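Local coordinates for hydroxyglutarate synthase (Pseudomonas putida, PDB 6W1G), which catalyses the iron(II)-dependent decarboxylation and hydroxylation of 2-oxoadipate to D-2-hydroxyglutarate, a step in the catabolism of D-lysine, at residues 261-266 and 394-399; 56-61 and 360-365; 302-307 and 356-361. All blocks are in the same frame, centred on the assembly; numbering follows the deposited sequence.

Contact 1 (261-266 and 394-399)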
loop_
_atom_site.group_PDB
_atom_site.type_symbol
_atom_site.label_atom_id
_atom_site.label_comp_id
_atom_site.label_asym_id
_atom_site.label_seq_id
_atom_site.Cartn_x
_atom_site.Cartn_y
_atom_site.Cartn_z
ATOM N N PRO A 261 9.215 4.754 13.489
ATOM C CA PRO A 261 8.881 5.184 12.130
ATOM C C PRO A 261 7.462 5.693 12.019
ATOM O O PRO A 261 6.554 5.260 12.740
ATOM C CB PRO A 261 9.133 3.915 11.299
ATOM C CG PRO A 261 10.284 3.254 12.101
ATOM C CD PRO A 261 9.780 3.400 13.520
ATOM N N ILE A 262 7.259 6.562 11.033
ATOM C CA ILE A 262 5.973 7.150 10.711
ATOM C C ILE A 262 5.686 6.955 9.222
ATOM O O ILE A 262 6.595 6.942 8.387
ATOM C CB ILE A 262 5.888 8.646 11.114
ATOM C CG1 ILE A 262 6.982 9.469 10.423
ATOM C CG2 ILE A 262 5.955 8.763 12.632
ATOM C CD1 ILE A 262 6.955 10.938 10.833
ATOM N N LEU A 263 4.394 6.828 8.895
ATOM C CA LEU A 263 3.969 6.596 7.511
ATOM C C LEU A 263 4.706 5.397 6.947
ATOM O O LEU A 263 4.605 4.295 7.500
ATOM C CB LEU A 263 4.064 7.853 6.654
ATOM C CG LEU A 263 3.206 9.013 7.166
ATOM C CD1 LEU A 263 3.284 10.197 6.196
ATOM C CD2 LEU A 263 1.770 8.633 7.376
ATOM N N LEU A 264 5.428 5.537 5.820
ATOM C CA LEU A 264 6.225 4.451 5.290
ATOM C C LEU A 264 7.474 5.059 4.659
ATOM O O LEU A 264 7.520 6.255 4.379
ATOM C CB LEU A 264 5.448 3.567 4.333
ATOM C CG LEU A 264 4.997 4.181 3.022
ATOM C CD1 LEU A 264 6.100 4.239 1.976
ATOM C CD2 LEU A 264 3.839 3.377 2.455
ATOM N N ARG A 265 8.456 4.201 4.398
ATOM C CA ARG A 265 9.626 4.530 3.611
ATOM C C ARG A 265 9.688 3.560 2.451
ATOM O O ARG A 265 9.292 2.396 2.589
ATOM C CB ARG A 265 10.885 4.393 4.424
ATOM C CG ARG A 265 10.900 5.252 5.676
ATOM C CD ARG A 265 12.227 5.174 6.435
ATOM N NE ARG A 265 13.223 5.992 5.754
ATOM C CZ ARG A 265 14.537 5.809 5.795
ATOM N NH1 ARG A 265 15.055 4.813 6.484
ATOM N NH2 ARG A 265 15.336 6.654 5.137
ATOM N N GLN A 266 10.127 4.035 1.279
ATOM C CA GLN A 266 10.153 3.175 0.101
ATOM C C GLN A 266 11.283 3.566 -0.853
ATOM O O GLN A 266 11.713 4.730 -0.901
ATOM C CB GLN A 266 8.845 3.226 -0.680
ATOM C CG GLN A 266 8.526 4.592 -1.234
ATOM C CD GLN A 266 7.133 4.753 -1.872
ATOM O OE1 GLN A 266 6.111 4.184 -1.422
ATOM N NE2 GLN A 266 7.091 5.568 -2.914
ATOM N N LEU A 394 -0.298 2.302 15.759
ATOM C CA LEU A 394 -1.106 1.631 14.752
ATOM C C LEU A 394 -0.407 1.712 13.413
ATOM O O LEU A 394 -0.127 2.820 12.958
ATOM C CB LEU A 394 -2.451 2.331 14.683
ATOM C CG LEU A 394 -3.439 1.755 13.663
ATOM C CD1 LEU A 394 -3.798 0.342 13.938
ATOM C CD2 LEU A 394 -4.668 2.670 13.596
ATOM N N VAL A 395 -0.167 0.573 12.773
ATOM C CA VAL A 395 0.581 0.553 11.514
ATOM C C VAL A 395 -0.192 1.227 10.402
ATOM O O VAL A 395 -1.401 1.032 10.234
ATOM C CB VAL A 395 1.028 -0.873 11.179
ATOM C CG1 VAL A 395 -0.171 -1.852 10.993
ATOM C CG2 VAL A 395 1.950 -0.900 9.944
ATOM N N TYR A 396 0.545 1.968 9.588
ATOM C CA TYR A 396 0.005 2.653 8.416
ATOM C C TYR A 396 -0.232 1.659 7.304
ATOM O O TYR A 396 0.674 0.896 6.937
ATOM C CB TYR A 396 1.042 3.691 8.001
ATOM C CG TYR A 396 0.554 4.644 6.913
ATOM C CD1 TYR A 396 -0.567 5.428 7.133
ATOM C CD2 TYR A 396 1.225 4.780 5.715
ATOM C CE1 TYR A 396 -1.016 6.351 6.185
ATOM C CE2 TYR A 396 0.810 5.698 4.766
ATOM C CZ TYR A 396 -0.341 6.468 5.012
ATOM O OH TYR A 396 -0.828 7.405 4.136
ATOM N N GLU A 397 -1.435 1.691 6.744
ATOM C CA GLU A 397 -1.889 0.772 5.717
ATOM C C GLU A 397 -1.972 1.389 4.341
ATOM O O GLU A 397 -2.260 0.665 3.367
ATOM C CB GLU A 397 -3.320 0.256 6.067
ATOM C CG GLU A 397 -3.401 -0.383 7.414
ATOM C CD GLU A 397 -2.758 -1.757 7.551
ATOM O OE1 GLU A 397 -2.189 -2.290 6.564
ATOM O OE2 GLU A 397 -2.792 -2.304 8.698
ATOM N N ASP A 398 -1.728 2.694 4.226
ATOM C CA ASP A 398 -1.941 3.457 2.980
ATOM C C ASP A 398 -0.593 3.851 2.371
ATOM O O ASP A 398 0.392 3.122 2.519
ATOM C CB ASP A 398 -2.918 4.571 3.294
ATOM C CG ASP A 398 -4.244 3.995 3.740
ATOM O OD1 ASP A 398 -4.903 3.380 2.886
ATOM O OD2 ASP A 398 -4.574 4.095 4.942
ATOM N N PHE A 399 -0.567 4.964 1.644
ATOM C CA PHE A 399 0.579 5.298 0.810
ATOM C C PHE A 399 0.989 6.744 1.065
ATOM O O PHE A 399 0.254 7.514 1.713
ATOM C CB PHE A 399 0.227 5.021 -0.645
ATOM C CG PHE A 399 -0.021 3.549 -0.856
ATOM C CD1 PHE A 399 1.027 2.718 -1.115
ATOM C CD2 PHE A 399 -1.264 2.979 -0.678
ATOM C CE1 PHE A 399 0.872 1.367 -1.231
ATOM C CE2 PHE A 399 -1.430 1.608 -0.745
ATOM C CZ PHE A 399 -0.385 0.806 -1.088
#
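L263 and Y396 bring the two backbones closest, their CA atoms 5.7 Å apart, yet no hydrogen bond joins 261-266 to 394-399, and side chains carry the contact. The methyl CD2 of L263 stands 3.8 Å from the centroid of the Y396 ring and only 10° off its normal, a CH-pi contact made squarely over the face. A flexible, branched leucine suits this task, since one methyl can be set down on a flat ring. At its other end L263 touches too: its carbonyl O lies 3.6 Å from CB of Y396. CG of Y396 is anti to the backbone N, beside the carbonyl carbon (chi1 -171°). The opposite face of the ring is roofed by the backbone N of D398, 3.8 Å above the plane, and F399 C lies at the edge, in plane. The loop thus wraps round its own tyrosine, whose OH donates to F399 O at 2.7 Å, reaching that oxygen from above the carbonyl plane. Sequence places this chain in the glyoxalase clan, and the loop brings F399 close to the metal: its side chain is about 5 Å from the bound nickel, which is held by H70, H226 and E294, and its ring meets H70 edge-to-face. Next to L263, L264 begins strand 264-275, whose antiparallel partner 288-298 carries E294. L264 sends CD2 to within 3.5 Å of D398 O and 4.1 Å of CA of F399, an apolar tip filling the buried angle between strand and loop. The carbonyl it touches is satisfied by R298, whose NH1 also takes Y396 O, while the carboxylate of D398 is paired with R114.

Contact 2 (56-61 and 360-365)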
loop_
_atom_site.group_PDB
_atom_site.type_symbol
_atom_site.label_atom_id
_atom_site.label_comp_id
_atom_site.label_asym_id
_atom_site.label_seq_id
_atom_site.Cartn_x
_atom_site.Cartn_y
_atom_site.Cartn_z
ATOM N N LEU A 56 5.564 -6.047 17.496
ATOM C CA LEU A 56 4.862 -6.846 16.513
ATOM C C LEU A 56 4.046 -7.959 17.151
ATOM O O LEU A 56 3.013 -8.380 16.599
ATOM C CB LEU A 56 5.871 -7.412 15.507
ATOM C CG LEU A 56 6.671 -6.406 14.710
ATOM C CD1 LEU A 56 7.844 -7.058 14.047
ATOM C CD2 LEU A 56 5.799 -5.717 13.649
ATOM N N ARG A 57 4.457 -8.449 18.318
ATOM C CA ARG A 57 3.649 -9.408 19.053
ATOM C C ARG A 57 2.382 -8.759 19.618
ATOM O O ARG A 57 1.291 -9.287 19.425
ATOM C CB ARG A 57 4.471 -10.018 20.198
ATOM C CG ARG A 57 3.719 -11.048 20.976
ATOM C CD ARG A 57 4.405 -11.530 22.240
ATOM N NE ARG A 57 4.518 -10.525 23.282
ATOM C CZ ARG A 57 3.539 -10.171 24.107
ATOM N NH1 ARG A 57 2.319 -10.717 24.030
ATOM N NH2 ARG A 57 3.791 -9.256 25.016
ATOM N N TRP A 58 2.510 -7.592 20.255
ATOM C CA TRP A 58 1.342 -6.930 20.832
ATOM C C TRP A 58 0.273 -6.745 19.783
ATOM O O TRP A 58 -0.915 -6.935 20.055
ATOM C CB TRP A 58 1.691 -5.567 21.433
ATOM C CG TRP A 58 2.332 -5.644 22.767
ATOM C CD1 TRP A 58 3.615 -5.365 23.082
ATOM C CD2 TRP A 58 1.696 -6.014 24.008
ATOM N NE1 TRP A 58 3.860 -5.542 24.438
ATOM C CE2 TRP A 58 2.683 -5.956 25.009
ATOM C CE3 TRP A 58 0.400 -6.393 24.355
ATOM C CZ2 TRP A 58 2.400 -6.260 26.351
ATOM C CZ3 TRP A 58 0.124 -6.691 25.674
ATOM C CH2 TRP A 58 1.111 -6.630 26.631
ATOM N N THR A 59 0.654 -6.247 18.610
ATOM C CA THR A 59 -0.332 -5.842 17.618
ATOM C C THR A 59 -0.779 -6.984 16.726
ATOM O O THR A 59 -1.688 -6.802 15.923
ATOM C CB THR A 59 0.251 -4.752 16.732
ATOM O OG1 THR A 59 1.337 -5.312 16.011
ATOM C CG2 THR A 59 0.684 -3.520 17.508
ATOM N N GLY A 60 -0.134 -8.129 16.842
ATOM C CA GLY A 60 -0.383 -9.254 15.991
ATOM C C GLY A 60 0.257 -9.168 14.634
ATOM O O GLY A 60 0.154 -10.135 13.856
ATOM N N GLU A 61 0.947 -8.073 14.316
ATOM C CA GLU A 61 1.565 -7.966 13.013
ATOM C C GLU A 61 2.619 -9.036 12.769
ATOM O O GLU A 61 2.919 -9.344 11.598
ATOM C CB GLU A 61 2.226 -6.594 12.858
ATOM C CG GLU A 61 1.257 -5.447 12.731
ATOM C CD GLU A 61 2.031 -4.148 12.840
ATOM O OE1 GLU A 61 2.655 -3.754 11.826
ATOM O OE2 GLU A 61 2.027 -3.572 13.956
ATOM N N ARG A 360 -2.772 1.633 19.237
ATOM C CA ARG A 360 -3.610 0.595 19.849
ATOM C C ARG A 360 -3.109 0.313 21.249
ATOM O O ARG A 360 -1.912 0.330 21.526
ATOM C CB ARG A 360 -3.592 -0.697 18.999
ATOM C CG ARG A 360 -4.210 -0.511 17.643
ATOM C CD ARG A 360 -4.062 -1.808 16.785
ATOM N NE ARG A 360 -4.982 -2.823 17.245
ATOM C CZ ARG A 360 -4.766 -4.119 17.155
ATOM N NH1 ARG A 360 -3.687 -4.597 16.584
ATOM N NH2 ARG A 360 -5.674 -4.952 17.652
ATOM N N TYR A 361 -4.065 0.043 22.106
ATOM C CA TYR A 361 -3.885 -0.164 23.522
ATOM C C TYR A 361 -4.259 -1.591 23.865
ATOM O O TYR A 361 -5.256 -2.099 23.356
ATOM C CB TYR A 361 -4.782 0.804 24.301
ATOM C CG TYR A 361 -4.381 2.250 24.078
ATOM C CD1 TYR A 361 -4.840 2.973 22.963
ATOM C CD2 TYR A 361 -3.528 2.889 24.927
ATOM C CE1 TYR A 361 -4.497 4.275 22.743
ATOM C CE2 TYR A 361 -3.138 4.201 24.720
ATOM C CZ TYR A 361 -3.609 4.885 23.617
ATOM O OH TYR A 361 -3.229 6.165 23.443
ATOM N N PHE A 362 -3.505 -2.219 24.772
ATOM C CA PHE A 362 -3.666 -3.617 25.123
ATOM C C PHE A 362 -3.584 -3.823 26.632
ATOM O O PHE A 362 -2.712 -3.275 27.297
ATOM C CB PHE A 362 -2.575 -4.456 24.456
ATOM C CG PHE A 362 -2.535 -4.276 22.961
ATOM C CD1 PHE A 362 -3.436 -4.920 22.128
ATOM C CD2 PHE A 362 -1.631 -3.397 22.378
ATOM C CE1 PHE A 362 -3.422 -4.719 20.767
ATOM C CE2 PHE A 362 -1.634 -3.198 21.005
ATOM C CZ PHE A 362 -2.512 -3.852 20.205
ATOM N N ALA A 363 -4.456 -4.693 27.148
ATOM C CA ALA A 363 -4.319 -5.139 28.522
ATOM C C ALA A 363 -3.082 -6.011 28.667
ATOM O O ALA A 363 -2.873 -6.940 27.887
ATOM C CB ALA A 363 -5.559 -5.951 28.880
ATOM N N THR A 364 -2.291 -5.754 29.683
ATOM C CA THR A 364 -1.121 -6.558 29.957
ATOM C C THR A 364 -1.456 -7.718 30.885
ATOM O O THR A 364 -2.507 -7.787 31.507
ATOM C CB THR A 364 -0.015 -5.724 30.590
ATOM O OG1 THR A 364 -0.458 -5.381 31.888
ATOM C CG2 THR A 364 0.312 -4.477 29.794
ATOM N N GLU A 365 -0.511 -8.642 30.998
ATOM C CA GLU A 365 -0.681 -9.730 31.949
ATOM C C GLU A 365 -0.853 -9.187 33.365
ATOM O O GLU A 365 -1.694 -9.687 34.137
ATOM C CB GLU A 365 0.473 -10.708 31.874
ATOM C CG GLU A 365 0.481 -11.505 30.597
ATOM C CD GLU A 365 1.595 -12.530 30.549
ATOM O OE1 GLU A 365 2.292 -12.681 31.572
ATOM O OE2 GLU A 365 1.755 -13.184 29.500
HETATM O O HOH W 1 -4.648 -7.500 17.185
#
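T59 O receives both R360 and a water: NH1 of R360 donates to it in a weak, bent hydrogen bond (3.0 Å, 130° at the hydrogen), and water 1 donates from 3.3 Å while accepting from NH2 of the same arginine at 2.8 Å. Oxygen and water both lie in the guanidinium plane, and the ring of F362 sets its CZ over the centre of one guanidinium face. Arginine suits this place: long and bent at chi3 (74°), it offers NH1 to the carbonyl and NH2 to the water. W58 O sits 3.4 Å above the F362 ring, offset toward the rim. The rings of W58 and F362 are nearly parallel but slid so far apart that they barely overlap, and the closer touch is W58 CE3 on F362 CB at 3.6 Å. W58 CH2 meets the methyl CG2 of T364, while H390 stacks on the indole. T59 OG1 accepts from E61 N, an ST turn, and donates to E61 OE2. All this packs the end of helix 50-59 against strand 359-363, antiparallel partner of 389-393, away from the metal site. T59 O, near the negative end of the helix dipole, faces a cationic guanidinium, which probably favours an otherwise weak bond.

Contact 3 (302-307 and 356-361)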
loop_
_atom_site.group_PDB
_atom_site.type_symbol
_atom_site.label_atom_id
_atom_site.label_comp_id
_atom_site.label_asym_id
_atom_site.label_seq_id
_atom_site.Cartn_x
_atom_site.Cartn_y
_atom_site.Cartn_z
ATOM N N LEU A 302 -0.471 8.404 10.993
ATOM C CA LEU A 302 -0.503 9.757 11.552
ATOM C C LEU A 302 -1.910 10.321 11.584
ATOM O O LEU A 302 -2.723 10.084 10.690
ATOM C CB LEU A 302 0.397 10.690 10.761
ATOM C CG LEU A 302 1.858 10.319 10.722
ATOM C CD1 LEU A 302 2.679 11.361 10.009
ATOM C CD2 LEU A 302 2.366 10.073 12.162
ATOM N N THR A 303 -2.189 11.089 12.635
ATOM C CA THR A 303 -3.410 11.856 12.739
ATOM C C THR A 303 -3.338 13.042 11.750
ATOM O O THR A 303 -2.289 13.343 11.211
ATOM C CB THR A 303 -3.527 12.404 14.173
ATOM O OG1 THR A 303 -2.420 13.257 14.354
ATOM C CG2 THR A 303 -3.520 11.261 15.172
ATOM N N PRO A 304 -4.423 13.796 11.601
ATOM C CA PRO A 304 -4.351 15.055 10.829
ATOM C C PRO A 304 -3.248 15.971 11.305
ATOM O O PRO A 304 -2.504 16.541 10.508
ATOM C CB PRO A 304 -5.762 15.644 10.983
ATOM C CG PRO A 304 -6.640 14.434 11.132
ATOM C CD PRO A 304 -5.796 13.437 11.950
ATOM N N LYS A 305 -3.095 16.081 12.624
ATOM C CA LYS A 305 -2.037 16.912 13.174
ATOM C C LYS A 305 -0.657 16.393 12.795
ATOM O O LYS A 305 0.230 17.185 12.448
ATOM C CB LYS A 305 -2.195 17.014 14.688
ATOM C CG LYS A 305 -1.125 17.877 15.354
ATOM C CD LYS A 305 -1.307 17.832 16.863
ATOM C CE LYS A 305 -0.238 18.619 17.586
ATOM N NZ LYS A 305 -0.453 18.581 19.063
ATOM N N GLY A 306 -0.431 15.079 12.929
ATOM C CA GLY A 306 0.851 14.511 12.545
ATOM C C GLY A 306 1.125 14.668 11.067
ATOM O O GLY A 306 2.273 14.885 10.674
ATOM N N ARG A 307 0.074 14.525 10.246
ATOM C CA ARG A 307 0.233 14.698 8.795
ATOM C C ARG A 307 0.642 16.125 8.466
ATOM O O ARG A 307 1.468 16.343 7.579
ATOM C CB ARG A 307 -1.048 14.299 8.064
ATOM C CG ARG A 307 -1.113 12.822 7.660
ATOM C CD ARG A 307 -0.082 12.506 6.529
ATOM N NE ARG A 307 -0.271 13.497 5.460
ATOM C CZ ARG A 307 -1.227 13.454 4.534
ATOM N NH1 ARG A 307 -2.084 12.448 4.500
ATOM N NH2 ARG A 307 -1.328 14.422 3.632
ATOM N N LEU A 356 -0.022 12.953 17.658
ATOM C CA LEU A 356 0.558 12.958 16.324
ATOM C C LEU A 356 0.324 11.679 15.545
ATOM O O LEU A 356 0.386 11.675 14.309
ATOM C CB LEU A 356 2.068 13.215 16.409
ATOM C CG LEU A 356 2.404 14.573 17.026
ATOM C CD1 LEU A 356 3.861 14.664 17.260
ATOM C CD2 LEU A 356 1.938 15.702 16.165
ATOM N N ALA A 357 0.085 10.574 16.226
ATOM C CA ALA A 357 -0.058 9.270 15.623
ATOM C C ALA A 357 -1.215 8.543 16.272
ATOM O O ALA A 357 -1.627 8.882 17.380
ATOM C CB ALA A 357 1.183 8.422 15.745
ATOM N N TYR A 358 -1.744 7.542 15.577
ATOM C CA TYR A 358 -2.763 6.655 16.136
ATOM C C TYR A 358 -2.086 5.472 16.813
ATOM O O TYR A 358 -1.019 5.024 16.396
ATOM C CB TYR A 358 -3.695 6.140 15.021
ATOM C CG TYR A 358 -4.537 7.215 14.432
ATOM C CD1 TYR A 358 -5.637 7.712 15.099
ATOM C CD2 TYR A 358 -4.239 7.739 13.170
ATOM C CE1 TYR A 358 -6.414 8.703 14.537
ATOM C CE2 TYR A 358 -5.009 8.709 12.585
ATOM C CZ TYR A 358 -6.106 9.214 13.289
ATOM O OH TYR A 358 -6.859 10.221 12.750
ATOM N N PHE A 359 -2.756 4.969 17.852
ATOM C CA PHE A 359 -2.241 3.897 18.706
ATOM C C PHE A 359 -3.256 2.811 18.894
ATOM O O PHE A 359 -4.453 3.022 18.799
ATOM C CB PHE A 359 -1.811 4.476 20.068
ATOM C CG PHE A 359 -0.583 5.338 19.963
ATOM C CD1 PHE A 359 -0.642 6.686 19.599
ATOM C CD2 PHE A 359 0.673 4.748 20.113
ATOM C CE1 PHE A 359 0.538 7.400 19.388
ATOM C CE2 PHE A 359 1.837 5.479 19.931
ATOM C CZ PHE A 359 1.775 6.775 19.554
ATOM N N ARG A 360 -2.772 1.633 19.237
ATOM C CA ARG A 360 -3.610 0.595 19.849
ATOM C C ARG A 360 -3.109 0.313 21.249
ATOM O O ARG A 360 -1.912 0.330 21.526
ATOM C CB ARG A 360 -3.592 -0.697 18.999
ATOM C CG ARG A 360 -4.210 -0.511 17.643
ATOM C CD ARG A 360 -4.062 -1.808 16.785
ATOM N NE ARG A 360 -4.982 -2.823 17.245
ATOM C CZ ARG A 360 -4.766 -4.119 17.155
ATOM N NH1 ARG A 360 -3.687 -4.597 16.584
ATOM N NH2 ARG A 360 -5.674 -4.952 17.652
ATOM N N TYR A 361 -4.065 0.043 22.106
ATOM C CA TYR A 361 -3.885 -0.164 23.522
ATOM C C TYR A 361 -4.259 -1.591 23.865
ATOM O O TYR A 361 -5.256 -2.099 23.356
ATOM C CB TYR A 361 -4.782 0.804 24.301
ATOM C CG TYR A 361 -4.381 2.250 24.078
ATOM C CD1 TYR A 361 -4.840 2.973 22.963
ATOM C CD2 TYR A 361 -3.528 2.889 24.927
ATOM C CE1 TYR A 361 -4.497 4.275 22.743
ATOM C CE2 TYR A 361 -3.138 4.201 24.720
ATOM C CZ TYR A 361 -3.609 4.885 23.617
ATOM O OH TYR A 361 -3.229 6.165 23.443
#
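The Y358 ring has the methyl CG2 of T303 over the centre of one face, 3.8 Å from the centroid and 9° off the normal, a CH-pi contact. Near its CE2 come L302 O, at 3.3 Å, and CA of T303; P304, its side chain crossing the tyrosine at about a right angle, brings CD to 3.5 Å from the hydroxyl OH. Y358 also packs on L441 of helix 440-458. The other focus is L356 O. T303 N donates to it (3.1 Å, 155° at the hydrogen) from well above the carbonyl plane, and G306 CA makes a C-H...O contact at 3.4 Å; a glycine, with no CB, lets the carbonyl come this close to the helix. L302 CD2 packs on the same oxygen. The extended aliphatic chain of K305 lies across CD2 of L356, its CG 3.8 Å away, while its NZ reaches Q354 O. T303 suits its double role: the methyl meets the ring, and OG1, also bonded to G355 O, accepts from G306 N at 3.1 Å. This is the N-cap of helix 304-321, set beside a single beta bridge between L302 and A357.

From the N terminus, 56-61, at the end of helix 50-59, has its partner farthest along the chain: contact 2 closes a loop of 298 residues at strand 359-363. Contact 1 opens at 261-266 within that span and closes only at 394-399, so the two loops cross. Contact 3, with 48 intervening residues, mostly helical, lies wholly within the span of contact 1 and finishes on the same strand as contact 2, sharing R360 and Y361. Contacts touch directly: L263 packs on L302, V395 on E61, and L394 N probably bonds to Y358 O. Together they tie strand 264-275, paired with the strand that carries the metal ligand E294, to helices 50-59 and 304-321 and strand 359-363.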